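Local coordinates for TrwG protein (Bartonella grahamii, PDB 4NHF), which probably serves as a VirB8-type component of a type IV secretion machinery, its soluble domain captured here without the transmembrane part, at residues Gln51-Arg56 with Val105-Ile110; Lys95-Lys100 with Thr124-Ser129. One frame throughout, in Å; residues are numbered along the deposited sequence.

Contact 1 (Gln51-Arg56 with Val105-Ile110); sequences QYVLNR and VKVRSI
Leu54 and Val53 of the helix meet Val105 and Val107 of the strand in a purely apolar contact, with no hydrogen bond crossing between the two segments. One methyl of Leu54, CD2, carries much of it: it lies 3.8 Å from Val107 CG2 and 4.0 Å from Val105 CG1, bridging two residues that point from the same face of the strand. The leucine side chain crosses that of Val107 at about a right angle. Val53 adds CG1, anti to its backbone N (chi1 168°), which approaches Val107 CG2 at 4.1 Å. Helix and strand run nearly antiparallel, at 155°, with their axes 8.6 Å apart at closest approach.

Two side-chain bonds of the helix stay within 51-56. Asn55 ND2 donates to Gln51 O over 2.9 Å, from the face of that carbonyl opposite to the one reached by Asn55 N, so two donors grip the oxygen. Arg56 NH1 donates to Tyr52 OH at 3.0 Å, with the hydroxyl in the guanidinium plane. Tyr52 OH also pairs with Ser75 OG, and Asn55 OD1 with Asn67 ND2.

The contact belongs to the alpha-plus-beta, NTF2-like fold of VirB8 domains, where helix 42-57 packs on the curved antiparallel sheet. Strand 102-112 is one of the two edge strands within this chain; Val105 and Val107 also touch Phe122 and Val120 of strand 117-127, while Val53 rests on Tyr170 of strand 165-174.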
loop_
_atom_site.group_PDB
_atom_site.type_symbol
_atom_site.label_atom_id
_atom_site.label_comp_id
_atom_site.label_asym_id
_atom_site.label_seq_id
_atom_site.Cartn_x
_atom_site.Cartn_y
_atom_site.Cartn_z
ATOM N N GLN A 51 6.097 -1.692 4.863
ATOM C CA GLN A 51 5.436 -0.735 3.953
ATOM C C GLN A 51 6.408 0.415 3.543
ATOM O O GLN A 51 6.417 0.877 2.405
ATOM C CB GLN A 51 4.140 -0.177 4.507
ATOM C CG GLN A 51 2.969 -1.187 4.510
ATOM C CD GLN A 51 2.657 -1.755 3.153
ATOM O OE1 GLN A 51 2.485 -1.007 2.197
ATOM N NE2 GLN A 51 2.672 -3.056 3.029
ATOM N N TYR A 52 7.239 0.848 4.475
ATOM C CA TYR A 52 8.125 1.971 4.189
ATOM C C TYR A 52 9.148 1.601 3.113
ATOM O O TYR A 52 9.384 2.355 2.193
ATOM C CB TYR A 52 8.859 2.464 5.409
ATOM C CG TYR A 52 9.626 3.734 5.157
ATOM C CD1 TYR A 52 8.998 4.951 5.065
ATOM C CD2 TYR A 52 10.994 3.702 5.029
ATOM C CE1 TYR A 52 9.732 6.122 4.841
ATOM C CE2 TYR A 52 11.733 4.847 4.776
ATOM C CZ TYR A 52 11.107 6.063 4.682
ATOM O OH TYR A 52 11.913 7.174 4.465
ATOM N N VAL A 53 9.770 0.448 3.258
ATOM C CA VAL A 53 10.812 0.047 2.345
ATOM C C VAL A 53 10.170 -0.213 0.993
ATOM O O VAL A 53 10.713 0.231 -0.018
ATOM C CB VAL A 53 11.539 -1.191 2.905
ATOM C CG1 VAL A 53 12.422 -1.820 1.887
ATOM C CG2 VAL A 53 12.351 -0.798 4.149
ATOM N N LEU A 54 9.012 -0.894 0.982
ATOM C CA LEU A 54 8.270 -1.146 -0.268
ATOM C C LEU A 54 7.890 0.151 -0.988
ATOM O O LEU A 54 7.989 0.209 -2.235
ATOM C CB LEU A 54 7.001 -1.972 -0.105
ATOM C CG LEU A 54 7.223 -3.396 0.376
ATOM C CD1 LEU A 54 5.878 -4.080 0.619
ATOM C CD2 LEU A 54 8.110 -4.134 -0.598
ATOM N N ASN A 55 7.510 1.186 -0.254
ATOM C CA ASN A 55 7.207 2.453 -0.930
ATOM C C ASN A 55 8.449 3.253 -1.331
ATOM O O ASN A 55 8.495 3.852 -2.406
ATOM C CB ASN A 55 6.294 3.316 -0.093
ATOM C CG ASN A 55 4.851 2.884 -0.230
ATOM O OD1 ASN A 55 4.150 3.293 -1.175
ATOM N ND2 ASN A 55 4.394 2.055 0.704
ATOM N N ARG A 56 9.426 3.309 -0.435
ATOM C CA ARG A 56 10.569 4.131 -0.742
ATOM C C ARG A 56 11.458 3.555 -1.876
ATOM O O ARG A 56 12.035 4.319 -2.624
ATOM C CB ARG A 56 11.367 4.400 0.524
ATOM C CG ARG A 56 12.665 5.137 0.288
ATOM C CD ARG A 56 13.251 5.630 1.599
ATOM N NE ARG A 56 14.522 6.319 1.350
ATOM C CZ ARG A 56 15.120 7.223 2.118
ATOM N NH1 ARG A 56 14.590 7.674 3.246
ATOM N NH2 ARG A 56 16.281 7.727 1.710
ATOM N N VAL A 105 10.932 -4.355 -5.746
ATOM C CA VAL A 105 11.549 -4.588 -4.419
ATOM C C VAL A 105 10.988 -5.852 -3.816
ATOM O O VAL A 105 9.764 -6.054 -3.822
ATOM C CB VAL A 105 11.156 -3.481 -3.416
ATOM C CG1 VAL A 105 11.855 -3.687 -2.056
ATOM C CG2 VAL A 105 11.379 -2.108 -3.986
ATOM N N LYS A 106 11.872 -6.729 -3.348
ATOM C CA LYS A 106 11.477 -7.864 -2.544
ATOM C C LYS A 106 12.124 -7.754 -1.189
ATOM O O LYS A 106 13.365 -7.726 -1.090
ATOM C CB LYS A 106 11.908 -9.199 -3.204
ATOM N N VAL A 107 11.324 -7.718 -0.138
ATOM C CA VAL A 107 11.866 -7.717 1.223
ATOM C C VAL A 107 12.158 -9.162 1.636
ATOM O O VAL A 107 11.291 -10.025 1.558
ATOM C CB VAL A 107 10.931 -7.015 2.195
ATOM C CG1 VAL A 107 11.423 -7.132 3.668
ATOM C CG2 VAL A 107 10.775 -5.575 1.749
ATOM N N ARG A 108 13.382 -9.427 2.051
ATOM C CA ARG A 108 13.749 -10.764 2.454
ATOM C C ARG A 108 13.615 -11.008 3.947
ATOM O O ARG A 108 13.132 -12.067 4.341
ATOM C CB ARG A 108 15.145 -11.081 1.984
ATOM C CG ARG A 108 15.224 -11.101 0.457
ATOM C CD ARG A 108 14.336 -12.179 -0.196
ATOM N NE ARG A 108 15.004 -13.485 -0.069
ATOM C CZ ARG A 108 14.509 -14.561 0.531
ATOM N NH1 ARG A 108 13.285 -14.571 1.071
ATOM N NH2 ARG A 108 15.255 -15.655 0.579
ATOM N N SER A 109 14.013 -10.045 4.768
ATOM C CA SER A 109 13.959 -10.243 6.229
ATOM C C SER A 109 14.017 -8.927 6.948
ATOM O O SER A 109 14.510 -7.959 6.439
ATOM C CB SER A 109 15.075 -11.199 6.730
ATOM O OG SER A 109 16.325 -10.551 6.710
ATOM N N ILE A 110 13.487 -8.906 8.153
ATOM C CA ILE A 110 13.393 -7.689 8.921
ATOM C C ILE A 110 13.824 -8.049 10.344
ATOM O O ILE A 110 13.199 -8.888 10.977
ATOM C CB ILE A 110 11.948 -7.123 8.953
ATOM C CG1 ILE A 110 11.493 -6.680 7.552
ATOM C CG2 ILE A 110 11.885 -5.982 9.933
ATOM C CD1 ILE A 110 9.989 -6.358 7.479
#

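Contact 2 (Lys95-Lys100 with Thr124-Ser129)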
loop_
_atom_site.group_PDB
_atom_site.type_symbol
_atom_site.label_atom_id
_atom_site.label_comp_id
_atom_site.label_asym_id
_atom_site.label_seq_id
_atom_site.Cartn_x
_atom_site.Cartn_y
_atom_site.Cartn_z
ATOM N N LYS A 95 12.855 11.704 -13.522
ATOM C CA LYS A 95 13.290 12.277 -14.810
ATOM C C LYS A 95 14.166 11.295 -15.581
ATOM O O LYS A 95 13.971 11.105 -16.768
ATOM C CB LYS A 95 14.042 13.614 -14.611
ATOM N N VAL A 96 15.111 10.653 -14.893
ATOM C CA VAL A 96 15.998 9.685 -15.533
ATOM C C VAL A 96 15.235 8.440 -16.022
ATOM O O VAL A 96 15.342 8.087 -17.170
ATOM C CB VAL A 96 17.178 9.278 -14.623
ATOM C CG1 VAL A 96 18.012 8.187 -15.282
ATOM C CG2 VAL A 96 18.078 10.482 -14.332
ATOM N N LEU A 97 14.469 7.788 -15.166
ATOM C CA LEU A 97 13.742 6.561 -15.559
ATOM C C LEU A 97 12.410 6.792 -16.247
ATOM O O LEU A 97 11.919 5.915 -16.908
ATOM C CB LEU A 97 13.485 5.680 -14.337
ATOM C CG LEU A 97 14.696 5.203 -13.549
ATOM C CD1 LEU A 97 14.259 4.208 -12.520
ATOM C CD2 LEU A 97 15.763 4.565 -14.435
ATOM N N SER A 98 11.800 7.949 -15.999
ATOM C CA SER A 98 10.538 8.339 -16.596
ATOM C C SER A 98 9.545 7.157 -16.630
ATOM O O SER A 98 9.359 6.455 -15.595
ATOM C CB SER A 98 10.858 8.924 -17.987
ATOM O OG SER A 98 9.693 9.187 -18.703
ATOM N N ASN A 99 8.920 6.910 -17.789
ATOM C CA ASN A 99 8.066 5.727 -17.938
ATOM C C ASN A 99 8.793 4.589 -18.633
ATOM O O ASN A 99 8.168 3.622 -19.069
ATOM C CB ASN A 99 6.740 6.083 -18.638
ATOM C CG ASN A 99 6.944 6.607 -20.049
ATOM O OD1 ASN A 99 8.002 7.102 -20.423
ATOM N ND2 ASN A 99 5.901 6.503 -20.839
ATOM N N LYS A 100 10.125 4.666 -18.676
ATOM C CA LYS A 100 10.912 3.696 -19.425
ATOM C C LYS A 100 11.408 2.503 -18.623
ATOM O O LYS A 100 11.782 1.494 -19.218
ATOM C CB LYS A 100 12.061 4.405 -20.107
ATOM C CG LYS A 100 11.606 5.659 -20.836
ATOM C CD LYS A 100 12.780 6.442 -21.381
ATOM C CE LYS A 100 13.326 7.435 -20.368
ATOM N NZ LYS A 100 14.603 8.051 -20.856
ATOM N N THR A 124 16.487 -5.300 -5.000
ATOM C CA THR A 124 15.846 -4.537 -6.030
ATOM C C THR A 124 16.285 -5.041 -7.407
ATOM O O THR A 124 17.390 -5.579 -7.564
ATOM C CB THR A 124 16.139 -3.033 -5.924
ATOM O OG1 THR A 124 17.529 -2.788 -6.016
ATOM C CG2 THR A 124 15.627 -2.487 -4.650
ATOM N N GLN A 125 15.400 -4.891 -8.385
ATOM C CA GLN A 125 15.690 -5.318 -9.739
ATOM C C GLN A 125 15.135 -4.308 -10.672
ATOM O O GLN A 125 13.927 -4.033 -10.621
ATOM C CB GLN A 125 15.009 -6.633 -10.004
ATOM C CG GLN A 125 15.067 -7.095 -11.455
ATOM C CD GLN A 125 16.452 -7.504 -11.837
ATOM O OE1 GLN A 125 16.910 -8.555 -11.409
ATOM N NE2 GLN A 125 17.145 -6.683 -12.633
ATOM N N GLN A 126 15.981 -3.783 -11.553
ATOM C CA GLN A 126 15.528 -2.810 -12.541
ATOM C C GLN A 126 14.998 -3.571 -13.745
ATOM O O GLN A 126 15.588 -4.586 -14.155
ATOM C CB GLN A 126 16.643 -1.847 -12.980
ATOM C CG GLN A 126 16.103 -0.711 -13.850
ATOM C CD GLN A 126 16.957 0.554 -13.830
ATOM O OE1 GLN A 126 17.307 1.035 -12.775
ATOM N NE2 GLN A 126 17.263 1.115 -15.008
ATOM N N LEU A 127 13.885 -3.097 -14.288
ATOM C CA LEU A 127 13.317 -3.673 -15.527
ATOM C C LEU A 127 13.155 -2.612 -16.597
ATOM O O LEU A 127 12.914 -1.457 -16.272
ATOM C CB LEU A 127 11.933 -4.264 -15.239
ATOM C CG LEU A 127 11.804 -5.251 -14.085
ATOM C CD1 LEU A 127 10.325 -5.486 -13.790
ATOM C CD2 LEU A 127 12.496 -6.544 -14.406
ATOM N N ASP A 128 13.268 -2.991 -17.874
ATOM C CA ASP A 128 13.164 -2.026 -18.951
ATOM C C ASP A 128 11.679 -1.822 -19.337
ATOM O O ASP A 128 10.765 -2.370 -18.716
ATOM C CB ASP A 128 14.047 -2.429 -20.179
ATOM C CG ASP A 128 13.568 -3.712 -20.908
ATOM O OD1 ASP A 128 12.383 -4.083 -20.816
ATOM O OD2 ASP A 128 14.396 -4.344 -21.589
ATOM N N SER A 129 11.461 -1.078 -20.416
ATOM C CA SER A 129 10.118 -0.730 -20.842
ATOM C C SER A 129 9.353 -1.913 -21.393
ATOM O O SER A 129 8.160 -1.794 -21.543
ATOM C CB SER A 129 10.143 0.359 -21.861
ATOM O OG SER A 129 10.720 -0.116 -23.069
#
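Lys100 and Ser129 bring the two backbones together, their CA atoms 4.7 Å apart, where the loop after helix 93-97 passes the loop that follows strand 117-127 at one end of the NTF2-like sheet. Lys100 O lies 2.9 Å from Ser129 N, but the angle is poor and no hydrogen bond forms; the same oxygen is 3.3 Å from Ser129 CB. Ser98 leaves the helix with positive phi (42°), and the turn is closed by a bond from Lys100 N to Leu97 O of 2.8 Å.

Among the side chains, Leu97 and Gln126 cross obliquely. Gln126 CG stands anti to the backbone N (chi1 -171°) and the chain runs on extended, carrying its amide to the leucine: Leu97 CD2 sits 3.8 Å from Gln126 NE2 and 4.2 Å from Gln126 OE1. This is van der Waals contact of a methyl with an amide, at the protein surface. Leu97 also packs on Tyr59 and on Ile103 of strand 102-112, so it touches both the neighbour of Asp60 and the sheet.

Outside the crossing, Asp128 OD1 accepts from Ser130 N and Ala132 N within the loop after the strand. On the strand itself, Gln125 NE2 donates to Gln126 O at 3.0 Å, tilted 24° from the carbonyl plane, and also bonds Gly135 O.

Overall arrangement
The centres of the two contacts lie about 18 Å apart and their nearest atoms about 4 Å, without touching. Their segments alternate along the chain: 51-56, 95-100, 105-110, then 124-129. Both reach the same four-stranded sheet, through its neighbouring antiparallel strands 102-112 and 117-127. The side chain of Asp60, a calcium-binding residue whose metal is not assigned to this chain in the model, lies about 9 Å from those of Val105 and Leu127. Contact 1, its centre about 6 Å from the centre of the chain, seats helix 42-57 on the sheet; contact 2, its centre about 17 Å from that point, joins the ends of helix 93-97 and strand 117-127, with their loops, at the surface of the same VirB8 domain.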